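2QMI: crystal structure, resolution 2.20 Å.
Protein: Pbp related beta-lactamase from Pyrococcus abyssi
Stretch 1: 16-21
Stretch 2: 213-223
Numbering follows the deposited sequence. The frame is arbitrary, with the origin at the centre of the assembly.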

# COMPACT_ATOMS: atom_id res chain seq x y z
N GLU A 16 -20.74 -20.22 -15.64
CA GLU A 16 -20.71 -20.02 -14.20
C GLU A 16 -19.40 -20.35 -13.50
O GLU A 16 -18.93 -19.59 -12.65
CB GLU A 16 -21.84 -20.83 -13.55
CG GLU A 16 -21.58 -21.17 -12.09
CD GLU A 16 -22.58 -22.17 -11.53
OE1 GLU A 16 -23.78 -21.83 -11.49
OE2 GLU A 16 -22.16 -23.29 -11.14
N ARG A 17 -18.79 -21.48 -13.85
CA ARG A 17 -17.55 -21.90 -13.19
C ARG A 17 -16.31 -21.52 -14.00
O ARG A 17 -15.19 -21.95 -13.68
CB ARG A 17 -17.60 -23.42 -12.94
CG ARG A 17 -18.84 -23.89 -12.16
CD ARG A 17 -18.77 -23.49 -10.67
NE ARG A 17 -17.85 -24.35 -9.93
CZ ARG A 17 -18.21 -25.46 -9.29
NH1 ARG A 17 -17.30 -26.19 -8.66
NH2 ARG A 17 -19.49 -25.83 -9.27
N LYS A 18 -16.52 -20.71 -15.03
CA LYS A 18 -15.46 -20.25 -15.92
C LYS A 18 -14.57 -21.37 -16.46
O LYS A 18 -13.36 -21.38 -16.23
CB LYS A 18 -14.58 -19.20 -15.22
CG LYS A 18 -13.71 -18.42 -16.21
CD LYS A 18 -13.30 -17.04 -15.68
CE LYS A 18 -12.72 -16.19 -16.81
NZ LYS A 18 -12.30 -14.83 -16.40
N VAL A 19 -15.18 -22.31 -17.19
CA VAL A 19 -14.43 -23.41 -17.78
C VAL A 19 -14.17 -23.07 -19.25
O VAL A 19 -15.08 -22.68 -19.97
CB VAL A 19 -15.22 -24.75 -17.70
CG1 VAL A 19 -14.36 -25.89 -18.22
CG2 VAL A 19 -15.65 -25.02 -16.26
N PRO A 20 -12.91 -23.21 -19.71
CA PRO A 20 -12.52 -22.91 -21.10
C PRO A 20 -13.19 -23.78 -22.17
O PRO A 20 -13.85 -23.26 -23.07
CB PRO A 20 -11.00 -23.11 -21.08
CG PRO A 20 -10.63 -22.94 -19.62
CD PRO A 20 -11.75 -23.65 -18.93
N GLY A 21 -13.00 -25.09 -22.07
CA GLY A 21 -13.57 -26.01 -23.04
C GLY A 21 -13.88 -27.37 -22.44
O GLY A 21 -13.36 -27.71 -21.38
N GLY A 213 -3.83 -26.55 -21.25
CA GLY A 213 -4.38 -26.67 -19.91
C GLY A 213 -4.63 -25.29 -19.34
O GLY A 213 -4.09 -24.29 -19.83
N TYR A 214 -5.47 -25.21 -18.30
CA TYR A 214 -5.78 -23.94 -17.65
C TYR A 214 -5.99 -24.08 -16.14
O TYR A 214 -6.61 -25.03 -15.66
CB TYR A 214 -7.01 -23.29 -18.29
CG TYR A 214 -6.75 -22.75 -19.67
CD1 TYR A 214 -6.10 -21.53 -19.86
CD2 TYR A 214 -7.11 -23.48 -20.80
CE1 TYR A 214 -5.82 -21.05 -21.14
CE2 TYR A 214 -6.82 -23.02 -22.08
CZ TYR A 214 -6.18 -21.82 -22.25
OH TYR A 214 -5.88 -21.38 -23.52
N ILE A 215 -5.44 -23.11 -15.42
CA ILE A 215 -5.53 -23.03 -13.98
C ILE A 215 -6.12 -21.65 -13.72
O ILE A 215 -5.70 -20.68 -14.35
CB ILE A 215 -4.13 -23.12 -13.32
CG1 ILE A 215 -3.55 -24.51 -13.55
CG2 ILE A 215 -4.22 -22.82 -11.84
CD1 ILE A 215 -4.34 -25.62 -12.90
N LEU A 216 -7.09 -21.57 -12.82
CA LEU A 216 -7.73 -20.29 -12.50
C LEU A 216 -6.99 -19.68 -11.31
O LEU A 216 -6.92 -20.30 -10.25
CB LEU A 216 -9.19 -20.55 -12.16
CG LEU A 216 -10.25 -19.46 -12.31
CD1 LEU A 216 -10.31 -18.98 -13.76
CD2 LEU A 216 -11.61 -20.02 -11.90
N ASP A 217 -6.43 -18.48 -11.48
CA ASP A 217 -5.71 -17.86 -10.36
C ASP A 217 -6.65 -17.25 -9.32
O ASP A 217 -7.87 -17.27 -9.49
CB ASP A 217 -4.67 -16.81 -10.82
CG ASP A 217 -5.29 -15.57 -11.46
OD1 ASP A 217 -6.33 -15.08 -10.97
OD2 ASP A 217 -4.71 -15.07 -12.44
N LYS A 218 -6.07 -16.76 -8.22
CA LYS A 218 -6.86 -16.17 -7.14
C LYS A 218 -7.61 -14.92 -7.56
O LYS A 218 -8.63 -14.56 -6.96
CB LYS A 218 -5.95 -15.88 -5.92
CG LYS A 218 -4.49 -15.60 -6.27
CD LYS A 218 -3.60 -15.76 -5.03
CE LYS A 218 -2.10 -15.68 -5.38
NZ LYS A 218 -1.76 -14.40 -6.10
N GLU A 219 -7.11 -14.26 -8.60
CA GLU A 219 -7.75 -13.07 -9.14
C GLU A 219 -8.83 -13.51 -10.15
O GLU A 219 -9.41 -12.68 -10.85
CB GLU A 219 -6.71 -12.17 -9.81
CG GLU A 219 -5.63 -11.61 -8.87
CD GLU A 219 -4.69 -12.68 -8.29
OE1 GLU A 219 -4.05 -13.42 -9.07
OE2 GLU A 219 -4.58 -12.77 -7.03
N GLY A 220 -9.09 -14.81 -10.21
CA GLY A 220 -10.11 -15.33 -11.12
C GLY A 220 -9.74 -15.29 -12.59
O GLY A 220 -10.62 -15.21 -13.46
N ARG A 221 -8.45 -15.36 -12.90
CA ARG A 221 -8.01 -15.34 -14.29
C ARG A 221 -7.55 -16.73 -14.70
O ARG A 221 -6.93 -17.44 -13.91
CB ARG A 221 -6.86 -14.33 -14.45
CG ARG A 221 -7.24 -12.93 -13.92
CD ARG A 221 -6.05 -11.97 -13.82
NE ARG A 221 -4.98 -12.48 -12.97
CZ ARG A 221 -4.17 -11.71 -12.24
NH1 ARG A 221 -4.31 -10.39 -12.24
NH2 ARG A 221 -3.21 -12.27 -11.51
N LEU A 222 -7.90 -17.12 -15.93
CA LEU A 222 -7.51 -18.42 -16.46
C LEU A 222 -6.07 -18.30 -16.94
O LEU A 222 -5.76 -17.47 -17.80
CB LEU A 222 -8.42 -18.80 -17.63
CG LEU A 222 -9.84 -19.27 -17.31
CD1 LEU A 222 -10.67 -19.31 -18.57
CD2 LEU A 222 -9.79 -20.65 -16.64
N VAL A 223 -5.19 -19.11 -16.38
CA VAL A 223 -3.78 -19.10 -16.74
C VAL A 223 -3.39 -20.40 -17.43
O VAL A 223 -3.55 -21.48 -16.86
CB VAL A 223 -2.89 -18.94 -15.48
CG1 VAL A 223 -1.43 -18.85 -15.90
CG2 VAL A 223 -3.32 -17.71 -14.69

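Stretch 2 is a beta hairpin, and stretch 1, which has no regular strand where it makes contact, lies against one side of it. The hairpin is held by backbone hydrogen bonds: Ile215 N to Val223 O (2.9 Å), Val223 N to Ile215 O (2.6 Å) and Asp217 N to Arg221 O (2.7 Å). A type I turn from Asp217 to Gly220 closes it, with Gly220 N bonded to Asp217 O at 2.8 Å. Gly220 has a positive phi of 72°, a conformation that favours glycine.

Polar side chains reinforce the turn. Asp217 OD1 accepts a hydrogen bond from Arg221 N at 2.9 Å, while Asp217 OD2 meets Arg221 NE at 2.7 Å in a salt bridge. The same guanidinium reaches Glu219, NH2 to OE1 at 2.8 Å, so one arginine ties together two acidic residues of the loop.

Between the stretches the contact is mainly apolar. Alternation along a strand sends Tyr214 and Leu216 toward stretch 1 and leaves Ile215 out of its reach; Leu222, on the partner strand, also points toward it. Pro20 supplies a compact, rigid ring whose CG lies 3.8 Å from both Tyr214 CD2 and Leu222 CD1, approaching the tyrosine ring obliquely. Val19, between Lys18 and Pro20, points away.

Lys18 combines both kinds of chemistry. Its side chain is extended, with all four chi angles t, and its methylenes pack on leucines: CG is 4.0 Å from Leu222 CD1, and CD is 4.0 Å from Leu216 CD1. This length carries the ammonium to the turn, where Lys18 NZ donates a weak hydrogen bond to Gly220 O at 3.4 Å, the one hydrogen bond between the stretches. A lysine suits this place because its aliphatic stem can cover leucine while its charged end meets a backbone carbonyl.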